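Local coordinates for protein dihydrodipicolinate synthase (Bacillus anthracis, PDB 1XKY) that probably catalyses the condensation of pyruvate with aspartate semialdehyde on the bacterial route to lysine, as a tetrameric TIM-barrel enzyme, at residues A[11-16]-A[47-52]; A[16-21]-A[216-221]; A[172-177]-A[196-201]. All coordinates share one frame; numbering follows the deposited sequence.

Contact 1. Residues A[11-16]-A[47-52]; sequences IDFGTI and TTAIVV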
ATOM      1  N   ILE A  11      25.212 -19.816 -20.015  1.00 28.35           N
ATOM      2  CA  ILE A  11      24.346 -19.166 -20.999  1.00 26.60           C
ATOM      3  C   ILE A  11      24.357 -17.635 -20.811  1.00 25.13           C
ATOM      4  O   ILE A  11      24.323 -17.138 -19.688  1.00 24.94           O
ATOM      5  CB  ILE A  11      22.905 -19.746 -20.945  1.00 26.39           C
ATOM      6  CG1 ILE A  11      22.115 -19.346 -22.200  1.00 25.96           C
ATOM      7  CG2 ILE A  11      22.183 -19.334 -19.650  1.00 26.51           C
ATOM      8  CD1 ILE A  11      20.848 -20.160 -22.422  1.00 25.27           C
ATOM      9  N   ASP A  12      24.446 -16.904 -21.915  1.00 23.69           N
ATOM     10  CA  ASP A  12      24.540 -15.442 -21.881  1.00 22.65           C
ATOM     11  C   ASP A  12      23.326 -14.848 -22.593  1.00 21.43           C
ATOM     12  O   ASP A  12      23.236 -14.887 -23.816  1.00 21.00           O
ATOM     13  CB  ASP A  12      25.836 -14.986 -22.557  1.00 22.61           C
ATOM     14  CG  ASP A  12      26.025 -13.464 -22.545  1.00 22.91           C
ATOM     15  OD1 ASP A  12      25.237 -12.732 -21.910  1.00 21.21           O
ATOM     16  OD2 ASP A  12      26.999 -12.998 -23.175  1.00 24.13           O
ATOM     17  N   PHE A  13      22.406 -14.280 -21.820  1.00 20.17           N
ATOM     18  CA  PHE A  13      21.198 -13.680 -22.386  1.00 19.15           C
ATOM     19  C   PHE A  13      21.428 -12.262 -22.910  1.00 18.29           C
ATOM     20  O   PHE A  13      20.526 -11.682 -23.498  1.00 18.01           O
ATOM     21  CB  PHE A  13      20.063 -13.670 -21.360  1.00 18.96           C
ATOM     22  CG  PHE A  13      19.722 -15.023 -20.828  1.00 19.36           C
ATOM     23  CD1 PHE A  13      19.376 -16.054 -21.692  1.00 19.82           C
ATOM     24  CD2 PHE A  13      19.731 -15.272 -19.466  1.00 19.76           C
ATOM     25  CE1 PHE A  13      19.053 -17.310 -21.207  1.00 19.73           C
ATOM     26  CE2 PHE A  13      19.408 -16.532 -18.975  1.00 20.14           C
ATOM     27  CZ  PHE A  13      19.066 -17.546 -19.842  1.00 19.64           C
ATOM     28  N   GLY A  14      22.622 -11.716 -22.690  1.00 17.86           N
ATOM     29  CA  GLY A  14      22.946 -10.352 -23.114  1.00 17.74           C
ATOM     30  C   GLY A  14      22.295  -9.274 -22.260  1.00 17.44           C
ATOM     31  O   GLY A  14      21.881  -9.529 -21.117  1.00 17.14           O
ATOM     32  N   THR A  15      22.200  -8.067 -22.814  1.00 17.02           N
ATOM     33  CA  THR A  15      21.706  -6.902 -22.072  1.00 16.96           C
ATOM     34  C   THR A  15      20.228  -6.596 -22.306  1.00 16.78           C
ATOM     35  O   THR A  15      19.605  -5.945 -21.476  1.00 17.33           O
ATOM     36  CB  THR A  15      22.515  -5.629 -22.421  1.00 17.17           C
ATOM     37  OG1 THR A  15      22.651  -5.528 -23.847  1.00 17.06           O
ATOM     38  CG2 THR A  15      23.887  -5.673 -21.782  1.00 17.33           C
ATOM     39  N   ILE A  16      19.675  -7.021 -23.441  1.00 16.55           N
ATOM     40  CA  ILE A  16      18.254  -6.788 -23.743  1.00 16.20           C
ATOM     41  C   ILE A  16      17.528  -8.066 -24.174  1.00 15.96           C
ATOM     42  O   ILE A  16      17.417  -8.362 -25.366  1.00 15.68           O
ATOM     43  CB  ILE A  16      18.052  -5.718 -24.836  1.00 16.25           C
ATOM     44  CG1 ILE A  16      18.839  -4.439 -24.500  1.00 15.84           C
ATOM     45  CG2 ILE A  16      16.548  -5.405 -24.987  1.00 16.78           C
ATOM     46  CD1 ILE A  16      18.767  -3.358 -25.548  1.00 15.57           C
ATOM     47  N   THR A  47      17.596  -6.836 -29.748  1.00 14.93           N
ATOM     48  CA  THR A  47      17.200  -7.940 -28.849  1.00 14.73           C
ATOM     49  C   THR A  47      18.294  -9.010 -28.791  1.00 14.66           C
ATOM     50  O   THR A  47      18.749  -9.494 -29.834  1.00 14.82           O
ATOM     51  CB  THR A  47      15.840  -8.566 -29.270  1.00 14.74           C
ATOM     52  OG1 THR A  47      14.780  -7.633 -29.015  1.00 14.26           O
ATOM     53  CG2 THR A  47      15.545  -9.863 -28.505  1.00 15.08           C
ATOM     54  N   THR A  48      18.718  -9.367 -27.574  1.00 14.52           N
ATOM     55  CA  THR A  48      19.820 -10.323 -27.366  1.00 14.65           C
ATOM     56  C   THR A  48      19.363 -11.699 -26.860  1.00 14.70           C
ATOM     57  O   THR A  48      20.166 -12.623 -26.752  1.00 13.93           O
ATOM     58  CB  THR A  48      20.891  -9.761 -26.387  1.00 14.93           C
ATOM     59  OG1 THR A  48      20.332  -9.560 -25.079  1.00 13.77           O
ATOM     60  CG2 THR A  48      21.441  -8.455 -26.891  1.00 15.72           C
ATOM     61  N   ALA A  49      18.079 -11.814 -26.533  1.00 14.83           N
ATOM     62  CA  ALA A  49      17.473 -13.066 -26.089  1.00 15.04           C
ATOM     63  C   ALA A  49      15.972 -12.903 -26.216  1.00 15.29           C
ATOM     64  O   ALA A  49      15.453 -11.800 -26.035  1.00 15.26           O
ATOM     65  CB  ALA A  49      17.857 -13.392 -24.641  1.00 15.09           C
ATOM     66  N   ILE A  50      15.271 -13.983 -26.538  1.00 14.99           N
ATOM     67  CA  ILE A  50      13.823 -13.912 -26.663  1.00 15.91           C
ATOM     68  C   ILE A  50      13.129 -14.775 -25.617  1.00 16.16           C
ATOM     69  O   ILE A  50      13.380 -15.975 -25.533  1.00 16.40           O
ATOM     70  CB  ILE A  50      13.350 -14.314 -28.071  1.00 15.97           C
ATOM     71  CG1 ILE A  50      13.841 -13.286 -29.092  1.00 16.38           C
ATOM     72  CG2 ILE A  50      11.812 -14.423 -28.115  1.00 15.84           C
ATOM     73  CD1 ILE A  50      13.557 -13.657 -30.521  1.00 16.65           C
ATOM     74  N   VAL A  51      12.256 -14.144 -24.830  1.00 16.43           N
ATOM     75  CA  VAL A  51      11.361 -14.872 -23.931  1.00 16.88           C
ATOM     76  C   VAL A  51      10.058 -15.160 -24.680  1.00 17.08           C
ATOM     77  O   VAL A  51       9.363 -14.240 -25.120  1.00 16.43           O
ATOM     78  CB  VAL A  51      11.064 -14.103 -22.617  1.00 16.83           C
ATOM     79  CG1 VAL A  51      10.293 -14.993 -21.659  1.00 17.93           C
ATOM     80  CG2 VAL A  51      12.349 -13.623 -21.973  1.00 16.78           C
ATOM     81  N   VAL A  52       9.750 -16.446 -24.835  1.00 17.58           N
ATOM     82  CA  VAL A  52       8.596 -16.883 -25.604  1.00 18.36           C
ATOM     83  C   VAL A  52       7.490 -17.379 -24.689  1.00 18.31           C
ATOM     84  O   VAL A  52       7.723 -18.209 -23.792  1.00 18.23           O
ATOM     85  CB  VAL A  52       8.948 -18.046 -26.551  1.00 18.52           C
ATOM     86  CG1 VAL A  52       7.737 -18.426 -27.405  1.00 19.12           C
ATOM     87  CG2 VAL A  52      10.125 -17.682 -27.428  1.00 20.58           C
TER
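The phenyl ring of F13 meets 47-52 through A49 alone, whose CB lies obliquely to it, and the closest carbon approach is made by the stem: F13 CB stands 4.0 Å from A49 CB. Beyond CB the side chain turns away from 47-52 to pack on P83 and on I85 of strand 84-87. The other flat side-chain group is the carboxylate of D12, which closes an Asx turn. G14 N comes to D12 OD1 at 2.9 Å from above the carboxylate plane, and the same oxygen also forms a salt bridge with K211. This is the N-terminal end of the TIM barrel, where the lead-in to strand 16-19 is tied to the start of its neighbour, strand 49-52.

T48 does most of the tying. Its OG1 sits between the backbone N and the carbonyl carbon (chi1 64°), which turns the hydroxyl toward 11-16. There it donates to F13 O at 2.7 Å, in the carbonyl plane and on a lone pair, and it accepts from I16 N at 3.1 Å with a distinctly bent N-H (138°). T48 OG1 is therefore held by two bonds, one given and one received. G14 CA lies 3.4 Å from T48 OG1, a spacing made possible by the lack of a side chain on G14.

The backbone completes the link. I16 O has T47 CA close by as a C-H contact at 3.5 Å. The T47 hydroxyl is bonded to T18 instead. T48 N reaches I16 O at 2.8 Å in a nearly straight bond (176°), its donor tilted out of the plane of that carbonyl.

Contact 2. Residues A[16-21]-A[216-221]; sequences IATAMV and VASHVI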
ATOM      1  N   ILE A  16      19.675  -7.021 -23.441  1.00 16.55           N
ATOM      2  CA  ILE A  16      18.254  -6.788 -23.743  1.00 16.20           C
ATOM      3  C   ILE A  16      17.528  -8.066 -24.174  1.00 15.96           C
ATOM      4  O   ILE A  16      17.417  -8.362 -25.366  1.00 15.68           O
ATOM      5  CB  ILE A  16      18.052  -5.718 -24.836  1.00 16.25           C
ATOM      6  CG1 ILE A  16      18.839  -4.439 -24.500  1.00 15.84           C
ATOM      7  CG2 ILE A  16      16.548  -5.405 -24.987  1.00 16.78           C
ATOM      8  CD1 ILE A  16      18.767  -3.358 -25.548  1.00 15.57           C
ATOM      9  N   ALA A  17      17.034  -8.820 -23.197  1.00 15.39           N
ATOM     10  CA  ALA A  17      16.080  -9.887 -23.480  1.00 14.90           C
ATOM     11  C   ALA A  17      14.725  -9.243 -23.724  1.00 14.86           C
ATOM     12  O   ALA A  17      14.394  -8.224 -23.116  1.00 15.15           O
ATOM     13  CB  ALA A  17      16.014 -10.889 -22.334  1.00 14.70           C
ATOM     14  N   THR A  18      13.954  -9.803 -24.646  1.00 14.12           N
ATOM     15  CA  THR A  18      12.669  -9.240 -24.982  1.00 13.72           C
ATOM     16  C   THR A  18      11.569 -10.228 -24.654  1.00 13.78           C
ATOM     17  O   THR A  18      11.629 -11.403 -25.059  1.00 13.63           O
ATOM     18  CB  THR A  18      12.597  -8.803 -26.462  1.00 13.64           C
ATOM     19  OG1 THR A  18      13.543  -7.751 -26.682  1.00 14.28           O
ATOM     20  CG2 THR A  18      11.205  -8.309 -26.822  1.00 13.68           C
ATOM     21  N   ALA A  19      10.596  -9.729 -23.885  1.00 13.60           N
ATOM     22  CA  ALA A  19       9.376 -10.445 -23.532  1.00 13.83           C
ATOM     23  C   ALA A  19       8.404 -10.347 -24.694  1.00 13.79           C
ATOM     24  O   ALA A  19       7.545  -9.466 -24.737  1.00 13.62           O
ATOM     25  CB  ALA A  19       8.754  -9.852 -22.267  1.00 14.04           C
ATOM     26  N   MET A  20       8.541 -11.276 -25.630  1.00 13.89           N
ATOM     27  CA  MET A  20       7.894 -11.161 -26.928  1.00 13.70           C
ATOM     28  C   MET A  20       6.390 -11.388 -26.874  1.00 13.45           C
ATOM     29  O   MET A  20       5.919 -12.345 -26.267  1.00 13.25           O
ATOM     30  CB  MET A  20       8.510 -12.161 -27.905  1.00 13.74           C
ATOM     31  CG  MET A  20       8.203 -11.866 -29.338  1.00 14.80           C
ATOM     32  SD  MET A  20       8.888 -13.106 -30.439  1.00 19.12           S
ATOM     33  CE  MET A  20       7.925 -14.542 -30.005  1.00 17.99           C
ATOM     34  N   VAL A  21       5.646 -10.511 -27.542  1.00 13.39           N
ATOM     35  CA  VAL A  21       4.224 -10.720 -27.772  1.00 13.61           C
ATOM     36  C   VAL A  21       3.987 -11.943 -28.664  1.00 13.79           C
ATOM     37  O   VAL A  21       4.867 -12.372 -29.415  1.00 13.30           O
ATOM     38  CB  VAL A  21       3.527  -9.457 -28.392  1.00 13.63           C
ATOM     39  CG1 VAL A  21       3.684  -8.262 -27.473  1.00 12.76           C
ATOM     40  CG2 VAL A  21       4.068  -9.141 -29.802  1.00 13.42           C
ATOM     41  N   VAL A 216       9.832  -4.890 -22.485  1.00 13.98           N
ATOM     42  CA  VAL A 216       8.696  -4.751 -23.366  1.00 13.70           C
ATOM     43  C   VAL A 216       8.888  -3.644 -24.410  1.00 13.38           C
ATOM     44  O   VAL A 216       8.561  -3.817 -25.563  1.00 13.41           O
ATOM     45  CB  VAL A 216       7.406  -4.534 -22.551  1.00 13.77           C
ATOM     46  CG1 VAL A 216       6.266  -4.119 -23.416  1.00 13.82           C
ATOM     47  CG2 VAL A 216       7.072  -5.781 -21.763  1.00 14.14           C
ATOM     48  N   ALA A 217       9.430  -2.520 -23.971  1.00 13.32           N
ATOM     49  CA  ALA A 217       9.689  -1.357 -24.843  1.00 13.17           C
ATOM     50  C   ALA A 217      10.614  -1.637 -26.024  1.00 13.25           C
ATOM     51  O   ALA A 217      10.546  -0.954 -27.046  1.00 13.23           O
ATOM     52  CB  ALA A 217      10.245  -0.201 -24.024  1.00 13.22           C
ATOM     53  N   SER A 218      11.488  -2.625 -25.866  1.00 13.69           N
ATOM     54  CA  SER A 218      12.376  -3.078 -26.933  1.00 14.12           C
ATOM     55  C   SER A 218      11.645  -3.484 -28.221  1.00 14.08           C
ATOM     56  O   SER A 218      12.261  -3.536 -29.274  1.00 14.43           O
ATOM     57  CB  SER A 218      13.202  -4.260 -26.433  1.00 13.94           C
ATOM     58  OG  SER A 218      12.336  -5.303 -26.036  1.00 15.25           O
ATOM     59  N   HIS A 219      10.349  -3.795 -28.133  1.00 14.60           N
ATOM     60  CA  HIS A 219       9.524  -3.995 -29.332  1.00 14.50           C
ATOM     61  C   HIS A 219       9.481  -2.760 -30.244  1.00 14.99           C
ATOM     62  O   HIS A 219       9.315  -2.904 -31.450  1.00 15.53           O
ATOM     63  CB  HIS A 219       8.079  -4.348 -28.971  1.00 14.53           C
ATOM     64  CG  HIS A 219       7.895  -5.724 -28.409  1.00 13.85           C
ATOM     65  ND1 HIS A 219       7.625  -6.815 -29.203  1.00 15.24           N
ATOM     66  CD2 HIS A 219       7.867  -6.173 -27.131  1.00 11.84           C
ATOM     67  CE1 HIS A 219       7.472  -7.884 -28.441  1.00 13.24           C
ATOM     68  NE2 HIS A 219       7.611  -7.521 -27.179  1.00 13.02           N
ATOM     69  N   VAL A 220       9.588  -1.560 -29.668  1.00 15.10           N
ATOM     70  CA  VAL A 220       9.484  -0.319 -30.436  1.00 15.43           C
ATOM     71  C   VAL A 220      10.712   0.595 -30.381  1.00 15.46           C
ATOM     72  O   VAL A 220      10.944   1.352 -31.320  1.00 15.15           O
ATOM     73  CB  VAL A 220       8.219   0.508 -30.058  1.00 15.69           C
ATOM     74  CG1 VAL A 220       6.960  -0.227 -30.510  1.00 16.17           C
ATOM     75  CG2 VAL A 220       8.169   0.823 -28.552  1.00 16.53           C
ATOM     76  N   ILE A 221      11.491   0.534 -29.303  1.00 15.42           N
ATOM     77  CA  ILE A 221      12.679   1.386 -29.195  1.00 15.28           C
ATOM     78  C   ILE A 221      13.926   0.596 -28.790  1.00 15.02           C
ATOM     79  O   ILE A 221      14.761   1.084 -28.045  1.00 14.70           O
ATOM     80  CB  ILE A 221      12.444   2.576 -28.231  1.00 15.23           C
ATOM     81  CG1 ILE A 221      11.902   2.081 -26.883  1.00 15.84           C
ATOM     82  CG2 ILE A 221      11.490   3.599 -28.872  1.00 15.55           C
ATOM     83  CD1 ILE A 221      12.084   3.081 -25.735  1.00 16.34           C
TER
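H219 lies across the strand end, its imidazole pressed against T18, A19, M20 and V21, and this is the tight part of the contact. H219 CG is anti to its carbonyl carbon (chi1 -72°), which sets where the imidazole begins. NE2 donates to A19 O at 3.1 Å with an almost perfectly straight N-H (176°). The oxygen lies in the plane of the ring, whereas the nitrogen stands well above the plane of the A19 carbonyl. T18 CG2 covers one face in a CH-pi contact, 4.0 Å from the ring centroid and shifted toward the rim. At the edge, CE1 comes within 3.3 Å of V21 N and 3.6 Å of M20 CA. A19 is the centre of an inverse gamma turn. V263 and L267 of helix 261-269 also pack on H219.

In the TIM barrel this is the seam where the chain leaving strand 212-215, the last of the eight, enters helix 218-234 beside strand 16-19, the first. S218 contributes a second polar link, its OG 2.8 Å from T18 OG1; T18 OG1 is also bonded to T47, so the two threonines and the serine form a short hydroxyl chain. I16 adds a single carbon contact, CG2 to S218 CB at 3.8 Å.

The loose part, although it too is buried, is at V216, where A19 CB reaches V216 CG2 only at 4.4 Å.

Contact 3. Residues A[172-177]-A[196-201]; sequences KDAGGD and SGDDGL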
ATOM      1  N   LYS A 172      14.709 -12.394 -13.409  1.00 15.96           N
ATOM      2  CA  LYS A 172      14.051 -11.182 -13.896  1.00 15.99           C
ATOM      3  C   LYS A 172      13.351 -10.579 -12.686  1.00 15.88           C
ATOM      4  O   LYS A 172      12.397 -11.157 -12.172  1.00 15.73           O
ATOM      5  CB  LYS A 172      13.030 -11.517 -15.000  1.00 16.36           C
ATOM      6  CG  LYS A 172      12.188 -10.329 -15.464  1.00 16.02           C
ATOM      7  CD  LYS A 172      11.123 -10.728 -16.467  1.00 16.69           C
ATOM      8  CE  LYS A 172      10.278  -9.513 -16.887  1.00 17.49           C
ATOM      9  NZ  LYS A 172       9.250  -9.869 -17.912  1.00 18.28           N
ATOM     10  N   ASP A 173      13.831  -9.433 -12.217  1.00 15.41           N
ATOM     11  CA  ASP A 173      13.272  -8.826 -11.005  1.00 16.13           C
ATOM     12  C   ASP A 173      12.372  -7.638 -11.331  1.00 15.78           C
ATOM     13  O   ASP A 173      12.850  -6.514 -11.515  1.00 15.68           O
ATOM     14  CB  ASP A 173      14.392  -8.406 -10.035  1.00 15.93           C
ATOM     15  CG  ASP A 173      13.863  -8.095  -8.634  1.00 16.96           C
ATOM     16  OD1 ASP A 173      12.645  -7.845  -8.486  1.00 18.89           O
ATOM     17  OD2 ASP A 173      14.670  -8.091  -7.678  1.00 17.67           O
ATOM     18  N   ALA A 174      11.065  -7.895 -11.386  1.00 16.03           N
ATOM     19  CA  ALA A 174      10.068  -6.837 -11.574  1.00 16.31           C
ATOM     20  C   ALA A 174       9.465  -6.341 -10.245  1.00 16.54           C
ATOM     21  O   ALA A 174       8.348  -5.810 -10.210  1.00 16.40           O
ATOM     22  CB  ALA A 174       8.978  -7.306 -12.519  1.00 16.41           C
ATOM     23  N   GLY A 175      10.210  -6.491  -9.155  1.00 16.72           N
ATOM     24  CA  GLY A 175       9.777  -5.985  -7.851  1.00 16.88           C
ATOM     25  C   GLY A 175       9.787  -4.468  -7.743  1.00 17.10           C
ATOM     26  O   GLY A 175       9.202  -3.909  -6.815  1.00 17.15           O
ATOM     27  N   GLY A 176      10.473  -3.805  -8.673  1.00 17.18           N
ATOM     28  CA  GLY A 176      10.527  -2.349  -8.723  1.00 17.60           C
ATOM     29  C   GLY A 176      11.479  -1.731  -7.717  1.00 17.88           C
ATOM     30  O   GLY A 176      11.455  -0.528  -7.501  1.00 18.01           O
ATOM     31  N   ASP A 177      12.344  -2.549  -7.127  1.00 18.16           N
ATOM     32  CA  ASP A 177      13.174  -2.127  -6.014  1.00 18.31           C
ATOM     33  C   ASP A 177      14.633  -2.439  -6.313  1.00 18.16           C
ATOM     34  O   ASP A 177      15.059  -3.596  -6.220  1.00 17.85           O
ATOM     35  CB  ASP A 177      12.712  -2.840  -4.737  1.00 18.60           C
ATOM     36  CG  ASP A 177      13.372  -2.296  -3.481  1.00 20.35           C
ATOM     37  OD1 ASP A 177      14.495  -1.757  -3.558  1.00 22.44           O
ATOM     38  OD2 ASP A 177      12.760  -2.413  -2.400  1.00 23.05           O
ATOM     39  N   SER A 196      16.748  -6.394 -14.605  1.00 16.03           N
ATOM     40  CA  SER A 196      15.540  -5.625 -14.326  1.00 16.15           C
ATOM     41  C   SER A 196      14.372  -6.244 -15.098  1.00 15.94           C
ATOM     42  O   SER A 196      14.535  -6.716 -16.222  1.00 16.04           O
ATOM     43  CB  SER A 196      15.698  -4.153 -14.697  1.00 16.09           C
ATOM     44  OG  SER A 196      14.475  -3.456 -14.511  1.00 15.57           O
ATOM     45  N   GLY A 197      13.212  -6.279 -14.454  1.00 16.11           N
ATOM     46  CA  GLY A 197      11.961  -6.673 -15.090  1.00 16.13           C
ATOM     47  C   GLY A 197      11.093  -5.465 -15.404  1.00 16.25           C
ATOM     48  O   GLY A 197       9.951  -5.619 -15.827  1.00 16.32           O
ATOM     49  N   ASP A 198      11.630  -4.261 -15.203  1.00 16.38           N
ATOM     50  CA  ASP A 198      10.935  -3.027 -15.600  1.00 16.74           C
ATOM     51  C   ASP A 198      11.830  -2.129 -16.450  1.00 16.16           C
ATOM     52  O   ASP A 198      12.931  -1.751 -16.036  1.00 15.61           O
ATOM     53  CB  ASP A 198      10.449  -2.270 -14.364  1.00 17.09           C
ATOM     54  CG  ASP A 198       9.331  -3.006 -13.650  1.00 19.28           C
ATOM     55  OD1 ASP A 198       8.222  -3.079 -14.226  1.00 22.08           O
ATOM     56  OD2 ASP A 198       9.572  -3.545 -12.549  1.00 21.02           O
ATOM     57  N   ASP A 199      11.329  -1.772 -17.630  1.00 15.79           N
ATOM     58  CA  ASP A 199      12.082  -0.982 -18.598  1.00 15.45           C
ATOM     59  C   ASP A 199      12.653   0.302 -18.020  1.00 15.50           C
ATOM     60  O   ASP A 199      13.832   0.608 -18.221  1.00 15.50           O
ATOM     61  CB  ASP A 199      11.194  -0.661 -19.808  1.00 15.49           C
ATOM     62  CG  ASP A 199      11.124  -1.809 -20.779  1.00 15.58           C
ATOM     63  OD1 ASP A 199      12.201  -2.201 -21.275  1.00 16.69           O
ATOM     64  OD2 ASP A 199      10.013  -2.319 -21.042  1.00 16.29           O
ATOM     65  N   GLY A 200      11.819   1.045 -17.295  1.00 15.24           N
ATOM     66  CA  GLY A 200      12.234   2.314 -16.714  1.00 15.78           C
ATOM     67  C   GLY A 200      13.408   2.183 -15.753  1.00 15.60           C
ATOM     68  O   GLY A 200      14.191   3.113 -15.602  1.00 15.94           O
ATOM     69  N   LEU A 201      13.521   1.037 -15.091  1.00 15.28           N
ATOM     70  CA  LEU A 201      14.611   0.804 -14.153  1.00 15.57           C
ATOM     71  C   LEU A 201      15.899   0.269 -14.766  1.00 15.86           C
ATOM     72  O   LEU A 201      16.851   0.019 -14.033  1.00 15.75           O
ATOM     73  CB  LEU A 201      14.157  -0.143 -13.037  1.00 15.49           C
ATOM     74  CG  LEU A 201      13.064   0.433 -12.136  1.00 16.01           C
ATOM     75  CD1 LEU A 201      12.826  -0.489 -10.940  1.00 15.79           C
ATOM     76  CD2 LEU A 201      13.410   1.841 -11.674  1.00 16.78           C
TER
HETATM   77  O   HOH W   1      11.830  -3.960 -11.162  1.00 21.82           O
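Backbone pairing comes first: D173 and S196 form a parallel bridge, after which G197 N donates to D173 O at 3.0 Å. The nitrogen approaches from far above the plane of that carbonyl (74° out of it), as the two chains leave their strands and their side chains diverge.

Water supplies the second group of bonds. One molecule donates to D173 O and, at 2.7 Å, to D198 OD2, and accepts from G176 N. D173 O is thus held by both G197 N and the water. A174 O and D198 OD2, 3.5 Å apart, are both acceptors and are not hydrogen-bonded to each other; the water ties the D198 carboxylate to the backbone of D173 and G176.

Side chains also brace each loop internally. D173 OD1 takes G175 N at 2.9 Å, nearly along its C-O axis, in an Asx turn, and N145 reaches the same oxygen. S196 OG donates to D198 O at 2.8 Å.

Carbon contacts fill the rest. K172, with CG anti to the backbone N (chi1 174°) and its chain extended from there, passes G197 CA with both CG, at 3.7 Å, and CE. G197 has no CB, which lets K172 and A174 come close to its main chain. A174 CB lies 3.8 Å from both G197 O and D198 OD2. L201 CD1 meets G176 CA at 3.7 Å.

The contact sits at the C-terminal ends of strands 168-173 and 193-196, the catalytic end of a TIM barrel; K172 is probably the lysine that forms the Schiff base with pyruvate in this family. K172 also touches Y144 of strand 141-145 and V214 of strand 212-215. D177 caps helix 178-187 by way of L179 N, and L201 leads into helix 202-207 while packing on L179 of a second subunit.

In the fold
All three contacts belong to one closed eight-stranded parallel barrel. Contact 1 ties strands 16-19 and 49-52 at their N-terminal ends, and contact 3 ties strands 168-173 and 193-196 at their C-terminal ends, so these two each join neighbouring strands, at opposite ends of the barrel, and do not touch. Contact 2 joins the first strand to the chain leaving the eighth, where the barrel closes. Contacts 1 and 2 share I16, their segments alternate along the chain, and their centres are about 10 Å apart. Contact 3 falls in sequence between the two halves of contact 2, with centres about 14 Å apart; D199 joins them by accepting from V216 N and A217 N.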